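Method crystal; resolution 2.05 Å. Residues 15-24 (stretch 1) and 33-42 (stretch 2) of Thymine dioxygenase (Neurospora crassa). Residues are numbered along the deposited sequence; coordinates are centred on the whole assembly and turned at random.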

# COMPACT_ATOMS: atom_id res chain seq x y z
N ILE A 15 5.82 13.52 8.33
CA ILE A 15 5.52 13.05 6.98
C ILE A 15 5.29 14.28 6.11
O ILE A 15 4.30 14.99 6.32
N PRO A 16 6.19 14.55 5.15
CA PRO A 16 6.07 15.76 4.35
C PRO A 16 4.94 15.68 3.34
O PRO A 16 4.57 14.58 2.90
N LEU A 17 4.40 16.85 3.00
CA LEU A 17 3.46 17.01 1.91
C LEU A 17 4.25 17.59 0.76
O LEU A 17 4.85 18.65 0.90
N ILE A 18 4.25 16.91 -0.38
CA ILE A 18 5.08 17.30 -1.52
C ILE A 18 4.21 17.44 -2.76
O ILE A 18 3.36 16.60 -3.04
N ASP A 19 4.42 18.54 -3.48
CA ASP A 19 3.71 18.81 -4.72
C ASP A 19 4.44 18.11 -5.86
O ASP A 19 5.48 18.58 -6.32
N PHE A 20 3.91 16.98 -6.31
CA PHE A 20 4.61 16.13 -7.27
C PHE A 20 4.77 16.79 -8.64
O PHE A 20 5.73 16.50 -9.36
N SER A 21 3.86 17.69 -8.99
CA SER A 21 3.93 18.40 -10.27
C SER A 21 5.23 19.20 -10.39
O SER A 21 5.73 19.43 -11.49
N LYS A 22 5.78 19.61 -9.25
CA LYS A 22 7.05 20.34 -9.24
C LYS A 22 8.26 19.45 -9.60
O LYS A 22 9.26 19.95 -10.12
N PHE A 23 8.17 18.15 -9.34
CA PHE A 23 9.19 17.21 -9.84
C PHE A 23 9.02 16.98 -11.35
O PHE A 23 10.00 16.94 -12.09
N LEU A 24 7.78 16.83 -11.79
CA LEU A 24 7.50 16.52 -13.19
C LEU A 24 7.64 17.72 -14.13
O LEU A 24 8.12 17.56 -15.25
N GLU A 33 15.24 19.93 -5.97
CA GLU A 33 14.75 20.24 -4.62
C GLU A 33 13.61 19.31 -4.24
O GLU A 33 13.56 18.79 -3.12
N THR A 34 12.68 19.10 -5.17
CA THR A 34 11.51 18.27 -4.92
C THR A 34 11.91 16.79 -4.76
O THR A 34 11.41 16.10 -3.87
N ALA A 35 12.80 16.32 -5.62
CA ALA A 35 13.29 14.95 -5.56
C ALA A 35 13.99 14.67 -4.22
O ALA A 35 13.77 13.63 -3.60
N LYS A 36 14.83 15.61 -3.79
CA LYS A 36 15.51 15.51 -2.49
C LYS A 36 14.53 15.48 -1.32
O LYS A 36 14.77 14.77 -0.34
N ALA A 37 13.44 16.24 -1.42
CA ALA A 37 12.41 16.27 -0.37
C ALA A 37 11.69 14.92 -0.29
O ALA A 37 11.42 14.42 0.80
N ILE A 38 11.37 14.36 -1.45
CA ILE A 38 10.76 13.03 -1.54
C ILE A 38 11.69 11.99 -0.91
O ILE A 38 11.26 11.23 -0.04
N LEU A 39 12.95 11.97 -1.33
CA LEU A 39 13.93 11.04 -0.78
C LEU A 39 14.10 11.21 0.73
O LEU A 39 14.12 10.23 1.46
N HIS A 40 14.23 12.45 1.19
CA HIS A 40 14.40 12.71 2.62
C HIS A 40 13.22 12.16 3.42
O HIS A 40 13.42 11.60 4.50
N GLY A 41 12.01 12.29 2.88
CA GLY A 41 10.81 11.70 3.49
C GLY A 41 10.90 10.18 3.63
O GLY A 41 10.60 9.64 4.69
N PHE A 42 11.33 9.51 2.57
CA PHE A 42 11.50 8.05 2.62
C PHE A 42 12.63 7.63 3.56
O PHE A 42 12.56 6.58 4.19

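The short strand 17-19 runs roughly antiparallel to helix 33-42, with an angle of 152° between their N-to-C directions and a closest axial approach of 9.2 Å. The contact between the two stretches buries 399 Å², summed over both sides, and no hydrogen bond crosses it; it is held by the fit of largely apolar side chains. Ile18 on the strand and Thr34 and Ile38 on the helix carry much of this surface.

Ile18 is the centre of the arrangement. Its CA-to-CB bond points toward the helix, and the side chain adopts the m rotamer at chi1 with chi2 t, which carries CD1 in toward the helix backbone. CD1 thereby reaches the backbone itself, lying 3.5 Å from Ile38 N and 3.6 Å from Ala37 C. The same methyl sits 4.0 Å from Ala37 CB and 3.7 Å from Ile38 CG1, so it is lodged between two consecutive helical residues. The other branch is also in use: Ile18 CG2 packs 3.7 Å from Thr34 CG2, one turn earlier on the helix.

Thr34 points toward stretch 1, and its m rotamer presents the methyl to the bend where the strand gives way to a helix. Thr34 CG2 lies 3.9 Å from Asp19 O and 3.8 Å from both the N and the CB of Phe23, in addition to its contact with Ile18. Its hydroxyl oxygen OG1 approaches Lys22 CB at 3.6 Å, a van der Waals contact, while its hydrogen-bonding needs are met elsewhere in the structure. Lys22 starts toward the helix, but its extended chain leads the amino group away, so that its part in the contact is made near the base of the side chain.

Ile38 leaves its helix sideways, yet the m, t conformation brings its end nearer to stretch 1. Beyond its contact with Ile18, its CD1 meets Phe20 CE1 at 3.9 Å, at the edge of the ring and near its plane. Phe20 itself starts away from the helix, and its t rotamer at chi1 allows the ring to come back within reach. Phe23, also t, points toward the helix and extends the apolar contact to Ala35, with CE1 4.0 Å from Ala35 CB.

At the other end, Pro16 points toward Gly41, and its CG stands 4.0 Å from Gly41 CA. The absence of a side chain matters here, because a CB in the ideal position would fall only 3.0 Å from Pro16 CG.

Polar side-chain bonding occurs within stretch 1 instead. Asp19, t at chi1, uses OD1 to accept from Ser21 OG at 2.6 Å and, in a weak capping bond, from Ser21 N at 3.0 Å. These bonds lie at the turn into the helix, just before Lys22 and Phe23, which lie against Thr34.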

# COMPACT_ATOMS: atom_id res chain seq x y z
CB ILE A 15 4.29 12.13 6.95
CG1 ILE A 15 4.52 10.92 7.86
CG2 ILE A 15 3.98 11.70 5.52
CD1 ILE A 15 3.31 10.02 8.05
CB PRO A 16 7.41 15.83 3.61
CG PRO A 16 7.80 14.40 3.46
CD PRO A 16 7.33 13.72 4.71
CB LEU A 17 2.34 17.97 2.32
CG LEU A 17 1.32 18.35 1.25
CD1 LEU A 17 0.62 17.13 0.69
CD2 LEU A 17 0.32 19.34 1.85
CB ILE A 18 6.22 16.28 -1.74
CG1 ILE A 18 7.17 16.31 -0.54
CG2 ILE A 18 6.99 16.60 -3.02
CD1 ILE A 18 8.09 15.11 -0.43
CB ASP A 19 3.64 20.32 -4.98
CG ASP A 19 2.92 20.68 -6.26
OD1 ASP A 19 2.82 19.82 -7.17
OD2 ASP A 19 2.46 21.83 -6.38
CB PHE A 20 3.92 14.77 -7.41
CG PHE A 20 4.80 13.72 -8.03
CD1 PHE A 20 5.96 13.31 -7.40
CD2 PHE A 20 4.45 13.14 -9.24
CE1 PHE A 20 6.77 12.34 -7.97
CE2 PHE A 20 5.26 12.17 -9.81
CZ PHE A 20 6.41 11.76 -9.18
CB SER A 21 2.71 19.31 -10.46
OG SER A 21 2.81 20.49 -9.67
CB LYS A 22 7.25 21.05 -7.90
CG LYS A 22 6.20 22.13 -7.68
CD LYS A 22 6.38 22.89 -6.37
CE LYS A 22 5.50 24.14 -6.36
NZ LYS A 22 5.65 24.94 -5.11
CB PHE A 23 9.16 15.87 -9.11
CG PHE A 23 10.08 14.83 -9.71
CD1 PHE A 23 11.46 14.94 -9.56
CD2 PHE A 23 9.58 13.78 -10.46
CE1 PHE A 23 12.31 14.01 -10.13
CE2 PHE A 23 10.42 12.83 -11.03
CZ PHE A 23 11.80 12.95 -10.86
CB LEU A 24 6.10 15.92 -13.33
CG LEU A 24 5.87 14.55 -12.68
CD1 LEU A 24 4.43 14.12 -12.88
CD2 LEU A 24 6.83 13.50 -13.23
CB GLU A 33 14.27 21.70 -4.53
CG GLU A 33 13.80 22.11 -3.14
CD GLU A 33 13.25 23.53 -3.08
OE1 GLU A 33 13.70 24.30 -2.20
OE2 GLU A 33 12.39 23.88 -3.91
CB THR A 34 10.48 18.43 -6.05
OG1 THR A 34 10.16 19.82 -6.20
CG2 THR A 34 9.20 17.67 -5.73
CB ALA A 35 14.23 14.66 -6.72
CB LYS A 36 16.51 16.66 -2.30
CG LYS A 36 17.77 16.53 -3.14
CD LYS A 36 18.65 17.76 -3.01
CE LYS A 36 19.98 17.56 -3.72
NZ LYS A 36 20.87 18.74 -3.54
CB ALA A 37 11.42 17.39 -0.63
CB ILE A 38 10.44 12.66 -3.01
CG1 ILE A 38 9.27 13.52 -3.52
CG2 ILE A 38 10.11 11.18 -3.14
CD1 ILE A 38 9.09 13.51 -5.02
CB LEU A 39 15.28 11.19 -1.48
CG LEU A 39 16.39 10.27 -0.96
CD1 LEU A 39 16.01 8.81 -1.12
CD2 LEU A 39 17.70 10.56 -1.66
CB HIS A 40 14.56 14.21 2.88
CG HIS A 40 14.88 14.54 4.30
ND1 HIS A 40 16.12 14.33 4.86
CD2 HIS A 40 14.10 15.04 5.29
CE1 HIS A 40 16.10 14.70 6.12
NE2 HIS A 40 14.89 15.14 6.41
CB PHE A 42 11.73 7.47 1.22
CG PHE A 42 10.52 7.50 0.32
CD1 PHE A 42 9.29 7.03 0.76
CD2 PHE A 42 10.61 7.99 -0.97
CE1 PHE A 42 8.18 7.05 -0.06
CE2 PHE A 42 9.50 8.01 -1.80
CZ PHE A 42 8.28 7.54 -1.35